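Local coordinates for putative methyltransferase (Porphyromonas gingivalis, PDB 3LL7), which is of unknown specificity but probably transfers methyl groups from S-adenosylmethionine to an as yet unidentified substrate, at residues P271-T275 against A304-V310; A232-V237 against T299-K303; A128-R132 against N146-G150. Numbering follows the deposited sequence.

Contact 1: P271-T275 against A304-V310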
# COMPACT_ATOMS: atom_id res chain seq x y z
N PRO A 271 8.12 -10.81 -7.00
CA PRO A 271 8.65 -10.12 -5.81
C PRO A 271 10.17 -10.22 -5.72
O PRO A 271 10.75 -11.18 -6.25
CB PRO A 271 8.06 -10.91 -4.65
CG PRO A 271 7.89 -12.32 -5.19
CD PRO A 271 7.49 -12.11 -6.66
N PHE A 272 10.81 -9.25 -5.07
CA PHE A 272 12.20 -9.42 -4.64
C PHE A 272 12.14 -10.02 -3.24
O PHE A 272 11.62 -9.40 -2.30
CB PHE A 272 12.88 -8.06 -4.61
CG PHE A 272 14.36 -8.13 -4.42
CD1 PHE A 272 15.21 -8.09 -5.52
CD2 PHE A 272 14.90 -8.29 -3.14
CE1 PHE A 272 16.58 -8.20 -5.38
CE2 PHE A 272 16.30 -8.39 -2.98
CZ PHE A 272 17.14 -8.35 -4.11
N ILE A 273 12.62 -11.25 -3.07
CA ILE A 273 12.53 -11.90 -1.76
C ILE A 273 13.94 -12.03 -1.16
O ILE A 273 14.87 -12.47 -1.85
CB ILE A 273 11.92 -13.29 -1.89
CG1 ILE A 273 10.57 -13.23 -2.65
CG2 ILE A 273 11.77 -13.98 -0.51
CD1 ILE A 273 9.98 -14.65 -2.89
N PHE A 274 14.08 -11.63 0.10
CA PHE A 274 15.37 -11.73 0.78
C PHE A 274 15.14 -11.85 2.29
O PHE A 274 13.99 -11.91 2.75
CB PHE A 274 16.26 -10.49 0.45
CG PHE A 274 15.83 -9.22 1.15
CD1 PHE A 274 16.66 -8.64 2.12
CD2 PHE A 274 14.59 -8.60 0.84
CE1 PHE A 274 16.26 -7.47 2.78
CE2 PHE A 274 14.20 -7.45 1.53
CZ PHE A 274 15.04 -6.89 2.51
N THR A 275 16.22 -11.89 3.07
CA THR A 275 16.14 -11.92 4.53
C THR A 275 17.12 -10.92 5.10
O THR A 275 18.11 -10.56 4.45
CB THR A 275 16.51 -13.30 5.11
OG1 THR A 275 17.88 -13.61 4.77
CG2 THR A 275 15.59 -14.38 4.57
N ALA A 304 11.96 -1.95 2.49
CA ALA A 304 12.34 -3.31 2.96
C ALA A 304 13.78 -3.35 3.44
O ALA A 304 14.14 -4.19 4.24
CB ALA A 304 12.14 -4.34 1.82
N GLY A 305 14.59 -2.44 2.90
CA GLY A 305 16.00 -2.30 3.27
C GLY A 305 16.97 -3.24 2.56
O GLY A 305 18.04 -3.53 3.12
N ALA A 306 16.63 -3.67 1.35
CA ALA A 306 17.48 -4.58 0.57
C ALA A 306 18.60 -3.80 -0.17
O ALA A 306 18.86 -4.05 -1.34
CB ALA A 306 16.62 -5.36 -0.48
N PHE A 307 19.26 -2.89 0.54
CA PHE A 307 20.22 -1.95 -0.09
C PHE A 307 21.40 -2.68 -0.76
O PHE A 307 21.74 -2.42 -1.95
CB PHE A 307 20.73 -0.97 0.97
CG PHE A 307 19.63 -0.20 1.71
CD1 PHE A 307 18.67 0.56 1.02
CD2 PHE A 307 19.58 -0.22 3.10
CE1 PHE A 307 17.66 1.27 1.70
CE2 PHE A 307 18.57 0.49 3.82
CZ PHE A 307 17.61 1.24 3.10
N LYS A 308 22.03 -3.57 0.00
CA LYS A 308 23.16 -4.35 -0.48
C LYS A 308 22.71 -5.55 -1.30
O LYS A 308 23.33 -5.89 -2.32
CB LYS A 308 24.02 -4.79 0.70
CG LYS A 308 24.61 -3.61 1.45
CD LYS A 308 24.78 -3.99 2.94
CE LYS A 308 25.78 -5.06 3.15
NZ LYS A 308 25.76 -5.58 4.60
N THR A 309 21.63 -6.20 -0.85
CA THR A 309 21.18 -7.42 -1.53
C THR A 309 20.86 -7.18 -3.02
O THR A 309 21.17 -8.02 -3.86
CB THR A 309 19.98 -8.04 -0.80
OG1 THR A 309 20.36 -8.28 0.57
CG2 THR A 309 19.63 -9.42 -1.38
N VAL A 310 20.27 -6.05 -3.34
CA VAL A 310 19.96 -5.79 -4.75
C VAL A 310 21.26 -5.79 -5.58
O VAL A 310 21.32 -6.38 -6.66
CB VAL A 310 19.18 -4.47 -4.95
CG1 VAL A 310 19.02 -4.14 -6.47
CG2 VAL A 310 17.81 -4.52 -4.28

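Contact 2: A232-V237 against T299-K303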
# COMPACT_ATOMS: atom_id res chain seq x y z
N ALA A 232 4.12 -1.93 -2.57
CA ALA A 232 3.94 -0.61 -3.18
C ALA A 232 2.94 -0.68 -4.35
O ALA A 232 2.84 -1.72 -5.03
CB ALA A 232 5.27 -0.05 -3.65
N ALA A 233 2.21 0.42 -4.54
CA ALA A 233 1.28 0.65 -5.67
C ALA A 233 1.25 2.16 -5.94
O ALA A 233 1.39 2.96 -5.01
CB ALA A 233 -0.12 0.15 -5.34
N HIS A 234 1.08 2.55 -7.20
CA HIS A 234 1.00 3.99 -7.56
C HIS A 234 2.27 4.76 -7.18
O HIS A 234 2.21 5.96 -6.86
CB HIS A 234 -0.24 4.64 -6.93
CG HIS A 234 -1.52 3.89 -7.19
ND1 HIS A 234 -2.14 3.90 -8.42
CD2 HIS A 234 -2.27 3.11 -6.39
CE1 HIS A 234 -3.23 3.15 -8.37
NE2 HIS A 234 -3.33 2.65 -7.15
N GLY A 235 3.41 4.08 -7.20
CA GLY A 235 4.68 4.69 -6.87
C GLY A 235 5.05 4.81 -5.39
O GLY A 235 6.07 5.43 -5.08
N GLU A 236 4.25 4.24 -4.48
CA GLU A 236 4.52 4.44 -3.06
C GLU A 236 4.14 3.23 -2.25
O GLU A 236 3.23 2.49 -2.64
CB GLU A 236 3.82 5.70 -2.50
CG GLU A 236 2.32 5.61 -2.37
CD GLU A 236 1.67 6.82 -1.64
OE1 GLU A 236 2.31 7.88 -1.47
OE2 GLU A 236 0.50 6.70 -1.25
N VAL A 237 4.79 3.07 -1.10
CA VAL A 237 4.49 1.93 -0.23
C VAL A 237 3.10 2.17 0.37
O VAL A 237 2.84 3.25 0.92
CB VAL A 237 5.54 1.73 0.87
CG1 VAL A 237 5.16 0.56 1.75
CG2 VAL A 237 6.97 1.48 0.26
N THR A 299 10.21 2.11 -4.30
CA THR A 299 9.99 2.46 -2.90
C THR A 299 9.86 1.26 -1.96
O THR A 299 10.20 1.36 -0.78
CB THR A 299 8.76 3.38 -2.72
OG1 THR A 299 7.57 2.77 -3.23
CG2 THR A 299 9.02 4.73 -3.47
N ALA A 300 9.36 0.15 -2.48
CA ALA A 300 9.19 -1.05 -1.64
C ALA A 300 10.56 -1.64 -1.31
O ALA A 300 10.78 -2.09 -0.17
CB ALA A 300 8.28 -2.09 -2.33
N LEU A 301 11.47 -1.65 -2.29
CA LEU A 301 12.84 -2.10 -2.01
C LEU A 301 13.52 -1.25 -0.93
O LEU A 301 14.16 -1.77 -0.04
CB LEU A 301 13.71 -2.10 -3.25
CG LEU A 301 13.56 -3.42 -4.01
CD1 LEU A 301 14.17 -3.26 -5.35
CD2 LEU A 301 14.23 -4.61 -3.26
N LEU A 302 13.38 0.07 -1.07
CA LEU A 302 13.92 1.01 -0.10
C LEU A 302 13.37 0.78 1.31
O LEU A 302 14.13 0.73 2.27
CB LEU A 302 13.66 2.45 -0.57
CG LEU A 302 14.44 2.91 -1.80
CD1 LEU A 302 13.92 4.29 -2.28
CD2 LEU A 302 15.93 2.96 -1.53
N LYS A 303 12.05 0.65 1.42
CA LYS A 303 11.42 0.44 2.72
C LYS A 303 11.84 -0.91 3.33
O LYS A 303 12.02 -1.00 4.54
CB LYS A 303 9.89 0.49 2.57
CG LYS A 303 9.13 0.09 3.85
CD LYS A 303 9.33 1.09 5.01
CE LYS A 303 8.65 0.59 6.27
NZ LYS A 303 8.79 1.57 7.40

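Contact 3: A128-R132 against N146-G150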
# COMPACT_ATOMS: atom_id res chain seq x y z
N ALA A 128 -21.01 -0.89 9.80
CA ALA A 128 -21.49 -2.26 9.65
C ALA A 128 -22.82 -2.33 8.87
O ALA A 128 -23.02 -3.24 8.06
CB ALA A 128 -21.65 -2.92 11.06
N VAL A 129 -23.73 -1.39 9.13
CA VAL A 129 -25.02 -1.34 8.44
C VAL A 129 -24.78 -1.23 6.92
O VAL A 129 -25.42 -1.93 6.13
CB VAL A 129 -25.93 -0.17 8.93
CG1 VAL A 129 -27.18 -0.05 8.04
CG2 VAL A 129 -26.42 -0.47 10.40
N ALA A 130 -23.83 -0.38 6.54
CA ALA A 130 -23.56 -0.18 5.11
C ALA A 130 -22.98 -1.47 4.49
O ALA A 130 -23.34 -1.86 3.36
CB ALA A 130 -22.62 1.00 4.91
N ALA A 131 -22.08 -2.11 5.23
CA ALA A 131 -21.43 -3.33 4.77
C ALA A 131 -22.42 -4.46 4.63
O ALA A 131 -22.36 -5.26 3.70
CB ALA A 131 -20.28 -3.72 5.70
N ARG A 132 -23.36 -4.50 5.56
CA ARG A 132 -24.42 -5.48 5.54
C ARG A 132 -25.24 -5.32 4.24
O ARG A 132 -25.70 -6.30 3.67
CB ARG A 132 -25.27 -5.33 6.82
CG ARG A 132 -26.10 -6.53 7.19
CD ARG A 132 -26.69 -6.42 8.60
NE ARG A 132 -25.69 -6.76 9.60
CZ ARG A 132 -25.21 -5.87 10.48
NH1 ARG A 132 -25.69 -4.62 10.51
NH2 ARG A 132 -24.28 -6.25 11.34
N ASN A 146 -21.32 -13.78 7.00
CA ASN A 146 -22.00 -13.35 8.21
C ASN A 146 -21.41 -11.98 8.54
O ASN A 146 -20.19 -11.84 8.70
CB ASN A 146 -21.74 -14.37 9.33
CG ASN A 146 -22.59 -14.12 10.58
OD1 ASN A 146 -23.38 -13.19 10.64
ND2 ASN A 146 -22.41 -14.98 11.59
N ILE A 147 -22.26 -10.97 8.60
CA ILE A 147 -21.80 -9.60 8.75
C ILE A 147 -22.21 -9.12 10.16
O ILE A 147 -23.39 -8.91 10.44
CB ILE A 147 -22.40 -8.75 7.62
CG1 ILE A 147 -21.95 -9.31 6.25
CG2 ILE A 147 -21.99 -7.30 7.76
CD1 ILE A 147 -22.91 -8.98 5.10
N LEU A 148 -21.23 -9.00 11.05
CA LEU A 148 -21.51 -8.76 12.46
C LEU A 148 -21.10 -7.38 12.94
O LEU A 148 -20.07 -6.85 12.55
CB LEU A 148 -20.80 -9.81 13.32
CG LEU A 148 -21.14 -11.29 13.17
CD1 LEU A 148 -20.13 -12.10 13.96
CD2 LEU A 148 -22.60 -11.62 13.60
N THR A 149 -21.91 -6.79 13.82
CA THR A 149 -21.58 -5.52 14.43
C THR A 149 -20.98 -5.76 15.81
O THR A 149 -21.51 -6.57 16.58
CB THR A 149 -22.83 -4.65 14.59
OG1 THR A 149 -23.37 -4.37 13.30
CG2 THR A 149 -22.53 -3.31 15.36
N GLY A 150 -19.90 -5.05 16.12
CA GLY A 150 -19.34 -5.02 17.48
C GLY A 150 -17.86 -5.30 17.52
O GLY A 150 -17.22 -5.44 16.49
O HOH W 1 -25.38 -2.71 12.83

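Contact 1: P271-T275 against A304-V310
This is a buried apolar contact in which the last strand at one end of a sheet, 272-274, packs against a sharp break between two successive helices, 299-304 and 307-314. It illustrates how a strand offers every second residue to a neighbour: F272 and F274 have their CA-to-CB bonds toward 304-310, whereas I273 between them is out of reach. The second partner is shaped by its turns. G305 ends the first helix with positive phi, and A306, at the centre of an inverse gamma turn, redirects the chain into the next; A306 O already accepts from V310 N at 3.2 Å. Its methyl sits squarely over one face of the F274 ring, a CH-pi contact with A306 CB 3.7 Å from the F274 ring centroid. At the edge of the same ring, F274 CZ comes within 3.3 Å of A304 O. F272 makes a looser CH-pi contact, V310 CG2 standing 4.3 Å from the F272 ring centroid, with T309 CG2 at the ring edge, 3.8 Å from F272 CE2. No hydrogen bond joins the two segments; T309 OG1 is hydrogen-bonded to E279. Around this layer, L301 of helix 299-304 touches F272, A306 and V310, strand 258-263 pairs with 272-274 through its backbone, and R313, further along helix 307-314, hydrogen-bonds to I273 O.

Contact 2: A232-V237 against T299-K303
V237 lays its side chain over helix 299-304, where a single methyl meets three residues near its start: V237 CG2 lies 3.4 Å from T299 O, 3.9 Å from A300 CA and 3.9 Å from K303 CB. The carbonyl it touches is already engaged, since T299 O accepts from K303 N at 3.0 Å, so the methyl simply packs against a helical hydrogen bond. A232 comes in from the other arm of the same loop, with A232 CB 3.9 Å from A300 CB, and T299 leans between the two arms: T299 OG1 is 3.7 Å from A232 CB and 3.5 Å from E236 CA, while T299 CG2 rests 3.4 Å from G235 O. None of these is a hydrogen bond; the fit is one of shape. The two arms belong to a two-residue beta hairpin, strands 225-233 and 236-244, closed by a type I' turn from A233 to E236. Both hydrogen bonds of the closing pair are made, A233 N to E236 O at 3.0 Å and E236 N to A233 O at 3.2 Å. Strand 236-244 runs antiparallel between 204-209 and 225-233, consistent with the reversed strand of the class I methyltransferase fold, and the hairpin's tip receives a helix from the ferredoxin-like region. The polar ends turn to other partners: K303 starts toward the hairpin, but NZ runs off to the carbonyls of P211 and I213, and E236 OE2 forms a salt bridge with K238. V230, further back on strand 225-233, touches V237, A300 and K303.

Contact 3: A128-R132 against N146-G150
An arginine on a helix can satisfy a backbone carbonyl that the edge of a sheet turns outward, and R132 does so for strand 144-149. The backbone of N146 and L148 hydrogen-bonds with strand 117-122 on one side, so the carbonyl of I147, between them, is turned to the other. R132 takes it with a forked grip: R132 NH2 donates to I147 O at 2.9 Å and R132 NE to the same I147 O at 3.3 Å. NH2 also donates almost linearly to the side chain of T149, with R132 NH2 to T149 OG1 at 2.9 Å. The remaining terminal nitrogen, NH1, is served by a water, which accepts from R132 NH1 at 3.0 Å and is hydrogen-bonded to T149 OG1 at 2.6 Å, closing a small ring of contacts. T149 O bonds to the hydroxyl of Y155. The rest of the contact is van der Waals packing without hydrogen bonds: I147 CG2 lies 3.9 Å from R132 CB, I147 CD1 4.0 Å from A131 O, and A128 CB 3.2 Å from T149 OG1. Helix 128-132 and strand 146-149 run nearly antiparallel, at 168°, their axes 8.4 Å apart, as expected of the beta-alpha-beta crossover 117-122, 125-138, 144-149, a building block of the Rossmann-like class I methyltransferase fold.

Contact 3 closes first along the chain; contacts 1 and 2 follow and interlock, their segments alternating in the order 232-237, 271-275, 299-303, 304-310. All three reach the same mixed sheet, but at distant places: the centre of contact 3 lies about 32 Å from that of contact 2 and about 40 Å from that of contact 1, on the opposite side of the chain's centre from the latter. Contacts 1 and 2, with centres about 13 Å apart, touch through L301, whose CD2 is 3.7 Å from F272 CG. Thus contact 3 lies at one edge of the probable methyltransferase core, where helix 125-138 packs on strand 144-149, while consecutive helices of the ferredoxin-like region dock at its other end.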